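Local coordinates for N-acetylgalactosaminyltransferase 7 (Homo sapiens, PDB 6IWR), which belongs to a glycosyltransferase family that joins a GT-A fold domain to a ricin-type beta-trefoil lectin domain, at residues 359-364 with 448-453. Residues are numbered along the deposited sequence; the frame is centred on the assembly and turned at random.
Sequences ISYKIW and KSFKWF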
ATOM      1  N   ILE A 359      -1.056 -11.303  29.484  1.00 29.06           N
ATOM      2  CA  ILE A 359      -0.487 -10.840  30.744  1.00 26.73           C
ATOM      3  C   ILE A 359      -1.379  -9.784  31.378  1.00 25.69           C
ATOM      4  O   ILE A 359      -1.526  -9.757  32.608  1.00 28.46           O
ATOM      5  CB  ILE A 359       0.954 -10.332  30.514  1.00 28.06           C
ATOM      6  CG1 ILE A 359       1.687 -10.116  31.840  1.00 26.48           C
ATOM      7  CG2 ILE A 359       0.952  -9.027  29.738  1.00 31.70           C
ATOM      8  CD1 ILE A 359       1.989 -11.364  32.578  1.00 27.87           C
ATOM      9  N   SER A 360      -2.011  -8.920  30.565  1.00 24.02           N
ATOM     10  CA  SER A 360      -2.965  -7.944  31.107  1.00 25.19           C
ATOM     11  C   SER A 360      -4.134  -8.625  31.816  1.00 24.68           C
ATOM     12  O   SER A 360      -4.440  -8.304  32.972  1.00 26.18           O
ATOM     13  CB  SER A 360      -3.501  -7.039  30.000  1.00 26.20           C
ATOM     14  OG  SER A 360      -2.458  -6.340  29.361  1.00 28.44           O
ATOM     15  N   TYR A 361      -4.828  -9.541  31.133  1.00 25.31           N
ATOM     16  CA  TYR A 361      -5.946 -10.221  31.783  1.00 25.54           C
ATOM     17  C   TYR A 361      -5.472 -10.970  33.032  1.00 27.70           C
ATOM     18  O   TYR A 361      -6.059 -10.811  34.107  1.00 25.44           O
ATOM     19  CB  TYR A 361      -6.667 -11.152  30.801  1.00 27.49           C
ATOM     20  CG  TYR A 361      -7.065 -10.480  29.498  1.00 25.03           C
ATOM     21  CD1 TYR A 361      -7.608  -9.207  29.487  1.00 23.79           C
ATOM     22  CD2 TYR A 361      -6.873 -11.124  28.279  1.00 26.28           C
ATOM     23  CE1 TYR A 361      -7.962  -8.597  28.301  1.00 29.02           C
ATOM     24  CE2 TYR A 361      -7.218 -10.533  27.086  1.00 25.55           C
ATOM     25  CZ  TYR A 361      -7.762  -9.269  27.092  1.00 30.14           C
ATOM     26  OH  TYR A 361      -8.099  -8.664  25.892  1.00 28.72           O
ATOM     27  N   LYS A 362      -4.379 -11.748  32.929  1.00 26.32           N
ATOM     28  CA  LYS A 362      -3.839 -12.411  34.124  1.00 27.48           C
ATOM     29  C   LYS A 362      -3.683 -11.433  35.288  1.00 28.78           C
ATOM     30  O   LYS A 362      -4.137 -11.701  36.411  1.00 28.39           O
ATOM     31  CB  LYS A 362      -2.484 -13.081  33.843  1.00 26.17           C
ATOM     32  CG  LYS A 362      -2.584 -14.383  33.101  1.00 30.37           C
ATOM     33  CD  LYS A 362      -1.461 -15.342  33.432  1.00 32.31           C
ATOM     34  CE  LYS A 362      -0.251 -15.121  32.547  1.00 29.46           C
ATOM     35  NZ  LYS A 362       0.287 -16.408  32.048  1.00 35.05           N
ATOM     36  N   ILE A 363      -3.005 -10.304  35.052  1.00 24.47           N
ATOM     37  CA  ILE A 363      -2.723  -9.401  36.161  1.00 23.80           C
ATOM     38  C   ILE A 363      -4.027  -8.921  36.788  1.00 28.41           C
ATOM     39  O   ILE A 363      -4.200  -8.931  38.017  1.00 28.05           O
ATOM     40  CB  ILE A 363      -1.870  -8.216  35.694  1.00 20.22           C
ATOM     41  CG1 ILE A 363      -0.464  -8.679  35.380  1.00 27.29           C
ATOM     42  CG2 ILE A 363      -1.871  -7.145  36.747  1.00 20.80           C
ATOM     43  CD1 ILE A 363       0.392  -7.588  34.764  1.00 25.79           C
ATOM     44  N   TRP A 364      -4.956  -8.478  35.947  1.00 21.84           N
ATOM     45  CA  TRP A 364      -6.159  -7.843  36.458  1.00 23.93           C
ATOM     46  C   TRP A 364      -7.071  -8.861  37.130  1.00 26.76           C
ATOM     47  O   TRP A 364      -7.511  -8.657  38.271  1.00 32.43           O
ATOM     48  CB  TRP A 364      -6.885  -7.136  35.322  1.00 19.48           C
ATOM     49  CG  TRP A 364      -6.450  -5.736  35.065  1.00 21.69           C
ATOM     50  CD1 TRP A 364      -5.999  -5.223  33.886  1.00 20.99           C
ATOM     51  CD2 TRP A 364      -6.480  -4.643  35.990  1.00 24.63           C
ATOM     52  NE1 TRP A 364      -5.748  -3.888  34.010  1.00 19.23           N
ATOM     53  CE2 TRP A 364      -6.026  -3.499  35.291  1.00 22.67           C
ATOM     54  CE3 TRP A 364      -6.863  -4.514  37.334  1.00 20.51           C
ATOM     55  CZ2 TRP A 364      -5.903  -2.246  35.900  1.00 23.18           C
ATOM     56  CZ3 TRP A 364      -6.761  -3.278  37.936  1.00 22.02           C
ATOM     57  CH2 TRP A 364      -6.287  -2.150  37.217  1.00 25.80           C
ATOM     58  N   LYS A 448     -10.782 -13.793  39.089  1.00 26.58           N
ATOM     59  CA  LYS A 448     -12.086 -13.218  38.827  1.00 26.88           C
ATOM     60  C   LYS A 448     -12.517 -13.419  37.373  1.00 27.69           C
ATOM     61  O   LYS A 448     -11.723 -13.740  36.481  1.00 26.75           O
ATOM     62  CB  LYS A 448     -12.070 -11.737  39.164  1.00 29.92           C
ATOM     63  CG  LYS A 448     -11.698 -11.467  40.587  1.00 34.28           C
ATOM     64  CD  LYS A 448     -12.132 -10.084  41.015  1.00 35.03           C
ATOM     65  CE  LYS A 448     -10.992  -9.368  41.739  1.00 40.24           C
ATOM     66  NZ  LYS A 448     -11.552  -8.508  42.805  1.00 41.50           N
ATOM     67  N   SER A 449     -13.810 -13.211  37.148  1.00 25.71           N
ATOM     68  CA  SER A 449     -14.440 -13.482  35.866  1.00 27.56           C
ATOM     69  C   SER A 449     -14.140 -12.378  34.855  1.00 29.47           C
ATOM     70  O   SER A 449     -13.914 -11.215  35.205  1.00 27.69           O
ATOM     71  CB  SER A 449     -15.948 -13.595  36.036  1.00 25.45           C
ATOM     72  OG  SER A 449     -16.453 -12.338  36.466  1.00 27.13           O
ATOM     73  N   PHE A 450     -14.157 -12.746  33.578  1.00 26.87           N
ATOM     74  CA  PHE A 450     -14.002 -11.703  32.589  1.00 28.93           C
ATOM     75  C   PHE A 450     -15.177 -10.736  32.634  1.00 31.49           C
ATOM     76  O   PHE A 450     -15.055  -9.588  32.192  1.00 30.72           O
ATOM     77  CB  PHE A 450     -13.823 -12.308  31.201  1.00 27.12           C
ATOM     78  CG  PHE A 450     -13.278 -11.327  30.190  1.00 28.20           C
ATOM     79  CD1 PHE A 450     -11.958 -10.927  30.231  1.00 29.78           C
ATOM     80  CD2 PHE A 450     -14.101 -10.779  29.229  1.00 28.72           C
ATOM     81  CE1 PHE A 450     -11.461 -10.016  29.327  1.00 28.94           C
ATOM     82  CE2 PHE A 450     -13.616  -9.866  28.322  1.00 31.56           C
ATOM     83  CZ  PHE A 450     -12.293  -9.495  28.361  1.00 33.60           C
ATOM     84  N   LYS A 451     -16.309 -11.172  33.174  1.00 29.76           N
ATOM     85  CA  LYS A 451     -17.471 -10.300  33.274  1.00 29.95           C
ATOM     86  C   LYS A 451     -17.230  -9.187  34.307  1.00 33.83           C
ATOM     87  O   LYS A 451     -17.523  -8.007  34.056  1.00 30.93           O
ATOM     88  CB  LYS A 451     -18.690 -11.169  33.607  1.00 35.14           C
ATOM     89  CG  LYS A 451     -20.065 -10.554  33.389  1.00 43.66           C
ATOM     90  CD  LYS A 451     -20.225  -9.965  31.994  1.00 47.90           C
ATOM     91  CE  LYS A 451     -21.483  -9.094  31.905  1.00 44.32           C
ATOM     92  NZ  LYS A 451     -21.580  -8.364  30.614  1.00 39.35           N
ATOM     93  N   TRP A 452     -16.671  -9.540  35.474  1.00 35.98           N
ATOM     94  CA  TRP A 452     -16.221  -8.508  36.413  1.00 32.75           C
ATOM     95  C   TRP A 452     -15.257  -7.552  35.732  1.00 26.65           C
ATOM     96  O   TRP A 452     -15.434  -6.330  35.765  1.00 31.13           O
ATOM     97  CB  TRP A 452     -15.566  -9.146  37.643  1.00 31.66           C
ATOM     98  CG  TRP A 452     -14.810  -8.174  38.504  1.00 30.71           C
ATOM     99  CD1 TRP A 452     -15.287  -7.453  39.577  1.00 30.83           C
ATOM    100  CD2 TRP A 452     -13.434  -7.817  38.366  1.00 29.97           C
ATOM    101  NE1 TRP A 452     -14.287  -6.671  40.103  1.00 29.51           N
ATOM    102  CE2 TRP A 452     -13.144  -6.866  39.368  1.00 31.28           C
ATOM    103  CE3 TRP A 452     -12.427  -8.180  37.466  1.00 30.48           C
ATOM    104  CZ2 TRP A 452     -11.877  -6.286  39.500  1.00 27.51           C
ATOM    105  CZ3 TRP A 452     -11.171  -7.610  37.605  1.00 29.27           C
ATOM    106  CH2 TRP A 452     -10.905  -6.679  38.618  1.00 28.04           C
ATOM    107  N   PHE A 453     -14.235  -8.101  35.093  1.00 26.55           N
ATOM    108  CA  PHE A 453     -13.224  -7.269  34.454  1.00 28.01           C
ATOM    109  C   PHE A 453     -13.856  -6.253  33.506  1.00 30.10           C
ATOM    110  O   PHE A 453     -13.516  -5.066  33.545  1.00 31.07           O
ATOM    111  CB  PHE A 453     -12.231  -8.168  33.729  1.00 26.79           C
ATOM    112  CG  PHE A 453     -11.202  -7.438  32.939  1.00 25.62           C
ATOM    113  CD1 PHE A 453     -10.205  -6.705  33.577  1.00 23.24           C
ATOM    114  CD2 PHE A 453     -11.202  -7.516  31.545  1.00 27.27           C
ATOM    115  CE1 PHE A 453      -9.225  -6.065  32.833  1.00 24.83           C
ATOM    116  CE2 PHE A 453     -10.235  -6.863  30.790  1.00 27.92           C
ATOM    117  CZ  PHE A 453      -9.240  -6.138  31.433  1.00 27.89           C
TER
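Phe450 turns its ring edge to one face of Tyr361. The planes stand at 88°, a T-shaped pair with centroids 5.5 Å apart. Phe450 CE1 makes the approach, toward the rim of the Tyr361 ring, 3.9 Å from Tyr361 CE1. Phe453 meets Tyr361 obliquely, with Phe453 CE2 3.8 Å from Tyr361 CD1. The edge of Phe453 also meets Trp364, whose CD1 lies 3.5 Å from Phe453 CE1. Lys448 CD lies over the centre of one face of the Trp452 ring.

The four rings of Tyr361, Trp364, Phe450 and Phe453 form a buried aromatic cluster between helix 355-365 and the first turn of helix 450-457. Trp413 extends it, stacking on Phe450 and also meeting Tyr361. With CG anti to the backbone N (chi1 175°), the Phe453 ring extends toward the other helix and lies between Tyr361 and Trp364. Ser449 is the N-cap of helix 450-457, and its OG accepts a nearly straight hydrogen bond from Trp452 N, 3.0 Å away. On the other helix, Trp364 NE1 donates a hydrogen bond to Ser324 O. The six-membered ring of Trp452 reaches back to the end of helix 355-365, where its CZ3 lies 3.9 Å from Trp364 O.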